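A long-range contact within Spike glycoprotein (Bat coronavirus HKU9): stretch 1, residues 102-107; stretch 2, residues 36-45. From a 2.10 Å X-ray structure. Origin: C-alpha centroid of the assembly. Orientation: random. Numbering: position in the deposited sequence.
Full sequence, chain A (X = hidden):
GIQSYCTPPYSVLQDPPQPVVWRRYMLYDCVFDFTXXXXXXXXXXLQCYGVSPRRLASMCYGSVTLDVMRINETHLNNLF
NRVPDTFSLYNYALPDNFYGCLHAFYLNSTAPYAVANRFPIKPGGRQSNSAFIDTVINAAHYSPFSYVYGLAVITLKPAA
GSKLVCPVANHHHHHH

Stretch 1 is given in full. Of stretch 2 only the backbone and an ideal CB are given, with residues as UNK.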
ATOM      1  N   LEU A 102      -5.938   4.608  -2.043  1.00 21.64           N
ATOM      2  CA  LEU A 102      -4.512   4.812  -2.247  1.00 24.26           C
ATOM      3  C   LEU A 102      -4.075   6.029  -1.451  1.00 28.38           C
ATOM      4  O   LEU A 102      -4.516   7.151  -1.723  1.00 23.95           O
ATOM      5  CB  LEU A 102      -4.188   5.013  -3.727  1.00 19.08           C
ATOM      6  CG  LEU A 102      -4.673   3.948  -4.706  1.00 28.31           C
ATOM      7  CD1 LEU A 102      -4.323   4.355  -6.127  1.00 24.57           C
ATOM      8  CD2 LEU A 102      -4.066   2.600  -4.366  1.00 25.53           C
ATOM      9  N   HIS A 103      -3.217   5.806  -0.463  1.00 20.21           N
ATOM     10  CA  HIS A 103      -2.761   6.893   0.388  1.00 20.11           C
ATOM     11  C   HIS A 103      -1.259   7.111   0.262  1.00 19.76           C
ATOM     12  O   HIS A 103      -0.457   6.350   0.805  1.00 14.52           O
ATOM     13  CB  HIS A 103      -3.131   6.620   1.845  1.00 24.28           C
ATOM     14  CG  HIS A 103      -2.970   7.808   2.742  1.00 26.72           C
ATOM     15  ND1 HIS A 103      -3.320   7.788   4.073  1.00 32.50           N
ATOM     16  CD2 HIS A 103      -2.502   9.054   2.491  1.00 28.31           C
ATOM     17  CE1 HIS A 103      -3.071   8.972   4.608  1.00 37.19           C
ATOM     18  NE2 HIS A 103      -2.575   9.756   3.670  1.00 35.03           N
ATOM     19  N   ALA A 104      -0.888   8.162  -0.459  1.00 15.08           N
ATOM     20  CA  ALA A 104       0.504   8.551  -0.594  1.00 18.33           C
ATOM     21  C   ALA A 104       0.830   9.669   0.387  1.00 21.83           C
ATOM     22  O   ALA A 104       0.106  10.665   0.476  1.00 23.73           O
ATOM     23  CB  ALA A 104       0.803   8.982  -2.014  1.00 19.61           C
ATOM     24  N   PHE A 105       1.921   9.492   1.125  1.00 24.15           N
ATOM     25  CA  PHE A 105       2.309  10.437   2.165  1.00 24.97           C
ATOM     26  C   PHE A 105       3.793  10.774   2.074  1.00 25.16           C
ATOM     27  O   PHE A 105       4.580  10.013   1.509  1.00 23.52           O
ATOM     28  CB  PHE A 105       1.973   9.875   3.550  1.00 28.17           C
ATOM     29  CG  PHE A 105       2.568   8.518   3.822  1.00 26.36           C
ATOM     30  CD1 PHE A 105       3.784   8.397   4.475  1.00 25.79           C
ATOM     31  CD2 PHE A 105       1.906   7.364   3.436  1.00 24.72           C
ATOM     32  CE1 PHE A 105       4.330   7.151   4.733  1.00 27.43           C
ATOM     33  CE2 PHE A 105       2.449   6.117   3.689  1.00 17.78           C
ATOM     34  CZ  PHE A 105       3.662   6.013   4.339  1.00 24.36           C
ATOM     35  N   TYR A 106       4.170  11.917   2.641  1.00 26.88           N
ATOM     36  CA  TYR A 106       5.538  12.419   2.536  1.00 24.80           C
ATOM     37  C   TYR A 106       6.536  11.632   3.381  1.00 30.47           C
ATOM     38  O   TYR A 106       6.265  11.289   4.529  1.00 30.28           O
ATOM     39  CB  TYR A 106       5.585  13.902   2.925  1.00 31.97           C
ATOM     40  CG  TYR A 106       4.928  14.812   1.911  1.00 26.56           C
ATOM     41  CD1 TYR A 106       5.630  15.276   0.806  1.00 37.43           C
ATOM     42  CD2 TYR A 106       3.603  15.198   2.052  1.00 31.93           C
ATOM     43  CE1 TYR A 106       5.033  16.104  -0.129  1.00 35.20           C
ATOM     44  CE2 TYR A 106       2.996  16.026   1.124  1.00 32.77           C
ATOM     45  CZ  TYR A 106       3.715  16.474   0.035  1.00 32.65           C
ATOM     46  OH  TYR A 106       3.114  17.296  -0.891  1.00 40.62           O
ATOM     47  N   LEU A 107       7.692  11.350   2.787  1.00 35.52           N
ATOM     48  CA  LEU A 107       8.802  10.713   3.486  1.00 36.75           C
ATOM     49  C   LEU A 107       9.990  11.659   3.564  1.00 38.27           C
ATOM     50  O   LEU A 107      10.897  11.463   4.376  1.00 41.55           O
ATOM     51  CB  LEU A 107       9.222   9.419   2.783  1.00 27.79           C
ATOM     52  CG  LEU A 107       8.379   8.167   3.010  1.00 31.01           C
ATOM     53  CD1 LEU A 107       8.901   7.030   2.155  1.00 25.61           C
ATOM     54  CD2 LEU A 107       8.394   7.781   4.480  1.00 28.15           C
ATOM     55  N   UNK A  36      -3.878   5.852  12.179  1.00 28.99           N
ATOM     56  CA  UNK A  36      -2.464   5.580  11.959  1.00 25.87           C
ATOM     57  C   UNK A  36      -2.109   5.573  10.473  1.00 27.98           C
ATOM     58  O   UNK A  36      -1.044   6.052  10.079  1.00 32.80           O
ATOM     59  CB  UNK A  36      -2.084   4.240  12.592  1.00 25.87           C
ATOM     60  N   UNK A  37      -3.009   5.046   9.651  1.00 23.39           N
ATOM     61  CA  UNK A  37      -2.740   4.922   8.223  1.00 31.35           C
ATOM     62  C   UNK A  37      -3.473   5.979   7.404  1.00 34.55           C
ATOM     63  O   UNK A  37      -3.383   5.989   6.176  1.00 32.91           O
ATOM     64  CB  UNK A  37      -3.134   3.526   7.736  1.00 31.35           C
ATOM     65  N   UNK A  38      -4.198   6.867   8.079  1.00 31.20           N
ATOM     66  CA  UNK A  38      -4.900   7.944   7.388  1.00 36.61           C
ATOM     67  C   UNK A  38      -4.526   9.321   7.940  1.00 34.24           C
ATOM     68  O   UNK A  38      -3.657  10.000   7.395  1.00 33.97           O
ATOM     69  CB  UNK A  38      -6.412   7.735   7.496  1.00 36.61           C
ATOM     70  N   UNK A  39      -5.176   9.724   9.029  1.00 44.62           N
ATOM     71  CA  UNK A  39      -5.053  11.086   9.544  1.00 42.08           C
ATOM     72  C   UNK A  39      -3.644  11.451  10.007  1.00 39.15           C
ATOM     73  O   UNK A  39      -3.129  12.515   9.660  1.00 42.27           O
ATOM     74  CB  UNK A  39      -6.028  11.277  10.708  1.00 42.08           C
ATOM     75  N   UNK A  40      -3.027  10.571  10.788  1.00 40.63           N
ATOM     76  CA  UNK A  40      -1.720  10.852  11.379  1.00 37.43           C
ATOM     77  C   UNK A  40      -0.622  11.027  10.331  1.00 38.56           C
ATOM     78  O   UNK A  40       0.343  11.756  10.555  1.00 46.11           O
ATOM     79  CB  UNK A  40      -1.334   9.726  12.340  1.00 37.43           C
ATOM     80  N   UNK A  41      -0.772  10.355   9.194  1.00 40.11           N
ATOM     81  CA  UNK A  41       0.204  10.456   8.114  1.00 38.11           C
ATOM     82  C   UNK A  41       0.159  11.824   7.441  1.00 34.05           C
ATOM     83  O   UNK A  41      -0.917  12.397   7.266  1.00 36.64           O
ATOM     84  CB  UNK A  41      -0.040   9.357   7.078  1.00 38.11           C
ATOM     85  N   UNK A  42       1.334  12.352   7.068  1.00 29.08           N
ATOM     86  CA  UNK A  42       1.435  13.610   6.318  1.00 25.92           C
ATOM     87  C   UNK A  42       1.025  13.412   4.861  1.00 30.36           C
ATOM     88  O   UNK A  42       1.867  13.109   4.018  1.00 25.50           O
ATOM     89  CB  UNK A  42       2.860  14.163   6.390  1.00 25.92           C
ATOM     90  N   UNK A  43      -0.261  13.592   4.581  1.00 31.11           N
ATOM     91  CA  UNK A  43      -0.835  13.221   3.292  1.00 31.06           C
ATOM     92  C   UNK A  43      -0.288  14.021   2.110  1.00 37.38           C
ATOM     93  O   UNK A  43      -0.257  15.252   2.130  1.00 34.31           O
ATOM     94  CB  UNK A  43      -2.355  13.389   3.350  1.00 31.06           C
ATOM     95  N   UNK A  44       0.148  13.295   1.084  1.00 36.96           N
ATOM     96  CA  UNK A  44       0.561  13.887  -0.182  1.00 36.17           C
ATOM     97  C   UNK A  44      -0.571  13.784  -1.193  1.00 43.68           C
ATOM     98  O   UNK A  44      -0.801  14.703  -1.975  1.00 50.84           O
ATOM     99  CB  UNK A  44       1.823  13.206  -0.716  1.00 36.17           C
ATOM    100  N   UNK A  45      -1.276  12.657  -1.164  1.00 34.27           N
ATOM    101  CA  UNK A  45      -2.414  12.432  -2.049  1.00 29.95           C
ATOM    102  C   UNK A  45      -3.245  11.246  -1.565  1.00 36.70           C
ATOM    103  O   UNK A  45      -2.726  10.145  -1.401  1.00 29.97           O
ATOM    104  CB  UNK A  45      -1.938  12.197  -3.484  1.00 29.95           C
TER

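Position 36 lies beyond the reach of stretch 1: nothing there comes within 5.5 Å of its ideal CB, so the contact sets no preference. The residue is Val36. At position 37 the CB again meets nothing, but the carbonyl is well placed, accepting a hydrogen bond from His103 ND1 to O of position 37 at 2.8 Å. Because the backbone does the work, many side chains would serve; the residue is Val37.

Position 38 sends its CA-to-CB bond away, with the ideal CB 4.6 Å from His103 CE1. The phi/psi of -125/-83 is unusual but does not by itself choose a side chain, and a small or branched apolar residue is as plausible as a polar one. It is Val38, whose O lies at the edge of the imidazole, 3.0 Å from His103 CE1. Positions 39 and 40 continue the turn with phi near -60°, their side chains clear of stretch 1. Stretch 1 sets no preference here; the residues are Asp39 and Ser40.

Position 41 points toward stretch 1, its ideal CB 3.9 Å from His103 CE1 and 4.1 Å from Phe105 CB. The nearby face of the Phe105 ring offers a greasy surface, favouring leucine, isoleucine, methionine or valine. Leu41 fills the place in the m, t rotamer; its CD1 sits over the ring face, 3.6 Å from Phe105 CD2, in a CH-pi contact.

At position 42 phi is -74°, and the backbone N makes no hydrogen bond to stretch 1, so proline is allowed, as are other residues of modest size. The ideal CB is 4.4 Å from Tyr106 CB. Pro42 packs lightly there, its CG 4.4 Å from Tyr106 CB and its CD 4.4 Å from Phe105 CB, while Pro42 O accepts a hydrogen bond from Tyr106 N at 2.9 Å.

Position 43 pairs with Phe105 across the sheet, without backbone hydrogen bonds between the two. Its CA-to-CB bond points away overall, yet the ideal CB is 3.7 Å from His103 NE2, within reach of a short polar group: serine, threonine, or perhaps asparagine. Thr43 suits both this and the extended backbone. Its OG1 hydrogen-bonds His103 NE2 at 2.9 Å, so both imidazole nitrogens are engaged by stretch 2.

Position 44 turns the corner and points toward stretch 1. Its ideal CB is 3.3 Å from Ala104 O, a tight fit, and 3.6 Å from Tyr106 CE2. An aromatic residue could exploit the tyrosine, and one with a polar atom could also address its hydroxyl. His44 does both: CB lies over the Tyr106 face, the ring presents its edge to that face with planes at 84°, and His44 ND1 donates a weak bond to Tyr106 OH at 3.3 Å. His44 N also donates to Ala104 O at 2.7 Å.

Past the corner, position 45 pairs with Ala104 in an antiparallel bridge. Its ideal CB is 4.5 Å from Ala104 CB, on the same face of the sheet; that small methyl leaves room for polar or apolar chains of several sizes. Gln45 is one that fits, and it is held by its backbone: Gln45 N to Ala104 O and Ala104 N to Gln45 O, both 2.9 Å.

Stretch 2 (36-45) VVVDSLPTHQ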
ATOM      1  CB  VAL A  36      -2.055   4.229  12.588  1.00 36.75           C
ATOM      2  CG1 VAL A  36      -0.572   3.962  12.374  1.00 34.05           C
ATOM      3  CG2 VAL A  36      -2.393   4.213  14.072  1.00 31.84           C
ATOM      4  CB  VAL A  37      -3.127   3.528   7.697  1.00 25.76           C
ATOM      5  CG1 VAL A  37      -2.320   2.457   8.411  1.00 25.05           C
ATOM      6  CG2 VAL A  37      -4.615   3.287   7.878  1.00 26.90           C
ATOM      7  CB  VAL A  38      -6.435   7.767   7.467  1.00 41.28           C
ATOM      8  CG1 VAL A  38      -7.135   8.832   6.629  1.00 48.99           C
ATOM      9  CG2 VAL A  38      -6.841   6.376   6.995  1.00 36.28           C
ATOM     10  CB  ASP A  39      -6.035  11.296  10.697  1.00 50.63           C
ATOM     11  CG  ASP A  39      -7.475  11.097  10.274  1.00 64.30           C
ATOM     12  OD1 ASP A  39      -8.116  12.089   9.866  1.00 70.74           O
ATOM     13  OD2 ASP A  39      -7.966   9.949  10.346  1.00 65.12           O
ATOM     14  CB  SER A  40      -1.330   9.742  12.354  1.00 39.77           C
ATOM     15  OG  SER A  40      -2.197   9.726  13.474  1.00 46.63           O
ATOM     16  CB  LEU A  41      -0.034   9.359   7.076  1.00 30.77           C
ATOM     17  CG  LEU A  41       0.227   7.924   7.530  1.00 32.60           C
ATOM     18  CD1 LEU A  41      -0.119   6.945   6.423  1.00 31.80           C
ATOM     19  CD2 LEU A  41       1.676   7.764   7.952  1.00 27.23           C
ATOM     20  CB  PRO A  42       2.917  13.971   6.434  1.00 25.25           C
ATOM     21  CG  PRO A  42       3.604  12.662   6.615  1.00 30.12           C
ATOM     22  CD  PRO A  42       2.657  11.797   7.401  1.00 28.80           C
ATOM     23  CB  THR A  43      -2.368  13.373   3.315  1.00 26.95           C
ATOM     24  OG1 THR A  43      -2.914  12.517   4.328  1.00 31.17           O
ATOM     25  CG2 THR A  43      -2.966  13.001   1.968  1.00 31.41           C
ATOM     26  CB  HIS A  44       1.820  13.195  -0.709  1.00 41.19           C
ATOM     27  CG  HIS A  44       2.089  13.440  -2.162  1.00 48.17           C
ATOM     28  ND1 HIS A  44       2.772  14.546  -2.617  1.00 54.21           N
ATOM     29  CD2 HIS A  44       1.772  12.714  -3.260  1.00 48.03           C
ATOM     30  CE1 HIS A  44       2.864  14.492  -3.936  1.00 49.51           C
ATOM     31  NE2 HIS A  44       2.263  13.392  -4.349  1.00 47.35           N
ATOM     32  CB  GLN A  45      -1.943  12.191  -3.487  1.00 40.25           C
ATOM     33  CG  GLN A  45      -2.583  13.106  -4.523  1.00 49.77           C
ATOM     34  CD  GLN A  45      -1.699  14.282  -4.896  1.00 59.20           C
ATOM     35  OE1 GLN A  45      -0.477  14.233  -4.737  1.00 62.90           O
ATOM     36  NE2 GLN A  45      -2.313  15.350  -5.397  1.00 48.52           N
TER
HETATM   37  O   HOH W   1      -0.175  17.416  -1.569  1.00 44.61           O
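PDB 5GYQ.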